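Possible protein of nuclear scaffold (Encephalitozoon cuniculi, PDB 3KAE) probably serves as the Cdc27 subunit of the anaphase-promoting complex; its N-terminal tetratricopeptide-repeat domain, described here, forms a homodimer. Local coordinates at residues S40-Y44 / Y67-C71. Numbering follows the deposited sequence.
Sequences SIVLY and YESLC
Tyr44 and Tyr67 meet as a T-shaped aromatic pair between two helices of the tetratricopeptide-repeat (TPR) domain, helix 36-45 and helix 62-74. The two short segments run in nearly the same direction, 26° apart, and their axes come no closer than 11.0 Å, a separation that the large side chains span. Tyr67 presents its CD2-CE2 edge to one face of Tyr44, with the ring planes at 79° and the centroids 5.4 Å apart. That edge lies over the CB end of the Tyr44 ring: CD2 of Tyr67 is nearest CG of Tyr44 and CE2 of Tyr67 nearest CD2 of Tyr44, both at 3.9 Å. The anti placement of Tyr44 CG relative to the backbone N (chi1 175°) carries the ring across to the other helix.

The Leu70 CD1 methyl lies over the same Tyr44 face near CZ, while Leu70 CB meets the rim at Tyr44 CE1, 3.6 Å away. Ile41, one turn before Tyr44, deals with Tyr67 in a different way: its CG1 sits over the flat of that ring in a CH-pi contact, 4.1 Å from the centroid. Tyr67 therefore gives a face to Ile41 and an edge to Tyr44.

All five touching side chains are buried, yet the site reaches the dimer interface. The Tyr67 hydroxyl is hydrogen-bonded to Arg16 NE of the second subunit, and that same arginine packs on Tyr44 and Leu70. Within the chain, Tyr49 adds its own ring against Tyr44, while Leu53 of helix 49-57, between the two helices in sequence, touches Cys71. The Cys71 thiol approaches Tyr44 near the ring plane, a sulfur-aromatic contact at the edge, with SG 3.9 Å from CD1.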
ATOM      1  N   SER C  40      -6.561  11.256   0.395  1.00 50.75           N
ATOM      2  CA  SER C  40      -5.161  11.364   0.029  1.00 50.81           C
ATOM      3  C   SER C  40      -4.400  10.045   0.256  1.00 47.97           C
ATOM      4  O   SER C  40      -3.628   9.595  -0.589  1.00 42.79           O
ATOM      5  CB  SER C  40      -4.510  12.473   0.851  1.00 57.07           C
ATOM      6  OG  SER C  40      -4.922  13.741   0.410  1.00 65.75           O
ATOM      7  N   ILE C  41      -4.629   9.442   1.412  1.00 42.12           N
ATOM      8  CA  ILE C  41      -4.009   8.167   1.769  1.00 36.17           C
ATOM      9  C   ILE C  41      -4.368   7.061   0.797  1.00 47.90           C
ATOM     10  O   ILE C  41      -3.484   6.446   0.201  1.00 49.62           O
ATOM     11  CB  ILE C  41      -4.384   7.766   3.200  1.00 38.57           C
ATOM     12  CG1 ILE C  41      -3.833   8.805   4.177  1.00 44.79           C
ATOM     13  CG2 ILE C  41      -3.833   6.393   3.536  1.00 47.12           C
ATOM     14  CD1 ILE C  41      -4.027   8.459   5.617  1.00 52.13           C
ATOM     15  N   VAL C  42      -5.666   6.840   0.599  1.00 48.79           N
ATOM     16  CA  VAL C  42      -6.123   5.781  -0.285  1.00 50.47           C
ATOM     17  C   VAL C  42      -5.593   5.990  -1.697  1.00 34.44           C
ATOM     18  O   VAL C  42      -5.238   5.039  -2.397  1.00 44.26           O
ATOM     19  CB  VAL C  42      -7.655   5.644  -0.243  1.00 56.69           C
ATOM     20  CG1 VAL C  42      -8.124   4.611  -1.247  1.00 65.99           C
ATOM     21  CG2 VAL C  42      -8.109   5.270   1.159  1.00 44.52           C
ATOM     22  N   LEU C  43      -5.486   7.246  -2.100  1.00 35.92           N
ATOM     23  CA  LEU C  43      -4.913   7.569  -3.406  1.00 42.99           C
ATOM     24  C   LEU C  43      -3.419   7.193  -3.423  1.00 56.20           C
ATOM     25  O   LEU C  43      -2.900   6.671  -4.422  1.00 47.59           O
ATOM     26  CB  LEU C  43      -5.089   9.067  -3.673  1.00 48.86           C
ATOM     27  CG  LEU C  43      -5.737   9.632  -4.948  1.00 59.06           C
ATOM     28  CD1 LEU C  43      -6.713   8.689  -5.603  1.00 39.50           C
ATOM     29  CD2 LEU C  43      -6.439  10.959  -4.629  1.00 48.27           C
ATOM     30  N   TYR C  44      -2.728   7.475  -2.318  1.00 57.97           N
ATOM     31  CA  TYR C  44      -1.313   7.116  -2.200  1.00 45.39           C
ATOM     32  C   TYR C  44      -1.197   5.596  -2.310  1.00 40.27           C
ATOM     33  O   TYR C  44      -0.437   5.081  -3.125  1.00 38.36           O
ATOM     34  CB  TYR C  44      -0.699   7.617  -0.883  1.00 50.20           C
ATOM     35  CG  TYR C  44       0.727   7.134  -0.697  1.00 54.38           C
ATOM     36  CD1 TYR C  44       1.803   7.861  -1.209  1.00 41.75           C
ATOM     37  CD2 TYR C  44       0.998   5.926  -0.058  1.00 43.22           C
ATOM     38  CE1 TYR C  44       3.101   7.417  -1.068  1.00 62.36           C
ATOM     39  CE2 TYR C  44       2.302   5.483   0.103  1.00 43.56           C
ATOM     40  CZ  TYR C  44       3.345   6.230  -0.408  1.00 56.32           C
ATOM     41  OH  TYR C  44       4.630   5.787  -0.281  1.00 54.95           O
ATOM     42  N   TYR C  67       2.582  12.562   4.071  1.00 47.11           N
ATOM     43  CA  TYR C  67       2.203  11.935   2.796  1.00 39.49           C
ATOM     44  C   TYR C  67       2.630  12.804   1.611  1.00 41.79           C
ATOM     45  O   TYR C  67       2.941  12.312   0.528  1.00 47.93           O
ATOM     46  CB  TYR C  67       0.695  11.607   2.746  1.00 43.00           C
ATOM     47  CG  TYR C  67       0.424  10.280   3.384  1.00 37.66           C
ATOM     48  CD1 TYR C  67       0.171  10.179   4.741  1.00 45.01           C
ATOM     49  CD2 TYR C  67       0.489   9.117   2.645  1.00 36.13           C
ATOM     50  CE1 TYR C  67      -0.039   8.948   5.336  1.00 41.47           C
ATOM     51  CE2 TYR C  67       0.288   7.881   3.239  1.00 34.81           C
ATOM     52  CZ  TYR C  67       0.031   7.805   4.582  1.00 35.02           C
ATOM     53  OH  TYR C  67      -0.200   6.572   5.168  1.00 35.59           O
ATOM     54  N   GLU C  68       2.682  14.102   1.836  1.00 42.65           N
ATOM     55  CA  GLU C  68       3.133  14.975   0.802  1.00 44.09           C
ATOM     56  C   GLU C  68       4.568  14.626   0.432  1.00 63.62           C
ATOM     57  O   GLU C  68       4.888  14.441  -0.749  1.00 48.02           O
ATOM     58  CB  GLU C  68       3.040  16.419   1.284  1.00 52.60           C
ATOM     59  CG  GLU C  68       2.881  17.408   0.183  1.00 56.85           C
ATOM     60  CD  GLU C  68       2.642  18.809   0.704  1.00 66.68           C
ATOM     61  OE1 GLU C  68       1.575  19.069   1.310  1.00 78.29           O
ATOM     62  OE2 GLU C  68       3.533  19.648   0.501  1.00 80.02           O
ATOM     63  N   SER C  69       5.424  14.525   1.454  1.00 57.45           N
ATOM     64  CA  SER C  69       6.818  14.129   1.273  1.00 51.08           C
ATOM     65  C   SER C  69       6.930  12.766   0.585  1.00 50.07           C
ATOM     66  O   SER C  69       7.727  12.600  -0.333  1.00 40.53           O
ATOM     67  CB  SER C  69       7.550  14.103   2.616  1.00 64.26           C
ATOM     68  OG  SER C  69       8.961  14.101   2.416  1.00 71.87           O
ATOM     69  N   LEU C  70       6.102  11.802   0.986  1.00 43.85           N
ATOM     70  CA  LEU C  70       6.126  10.489   0.323  1.00 37.52           C
ATOM     71  C   LEU C  70       5.818  10.599  -1.167  1.00 61.21           C
ATOM     72  O   LEU C  70       6.506   9.976  -1.987  1.00 48.05           O
ATOM     73  CB  LEU C  70       5.153   9.504   0.963  1.00 36.22           C
ATOM     74  CG  LEU C  70       5.303   9.185   2.446  1.00 46.95           C
ATOM     75  CD1 LEU C  70       4.205   8.182   2.864  1.00 41.73           C
ATOM     76  CD2 LEU C  70       6.710   8.649   2.725  1.00 51.44           C
ATOM     77  N   CYS C  71       4.779  11.379  -1.509  1.00 46.58           N
ATOM     78  CA  CYS C  71       4.346  11.523  -2.898  1.00 46.69           C
ATOM     79  C   CYS C  71       5.431  12.203  -3.694  1.00 41.12           C
ATOM     80  O   CYS C  71       5.745  11.791  -4.805  1.00 53.68           O
ATOM     81  CB  CYS C  71       3.035  12.340  -3.019  1.00 44.22           C
ATOM     82  SG  CYS C  71       1.563  11.561  -2.304  1.00 47.90           S
TER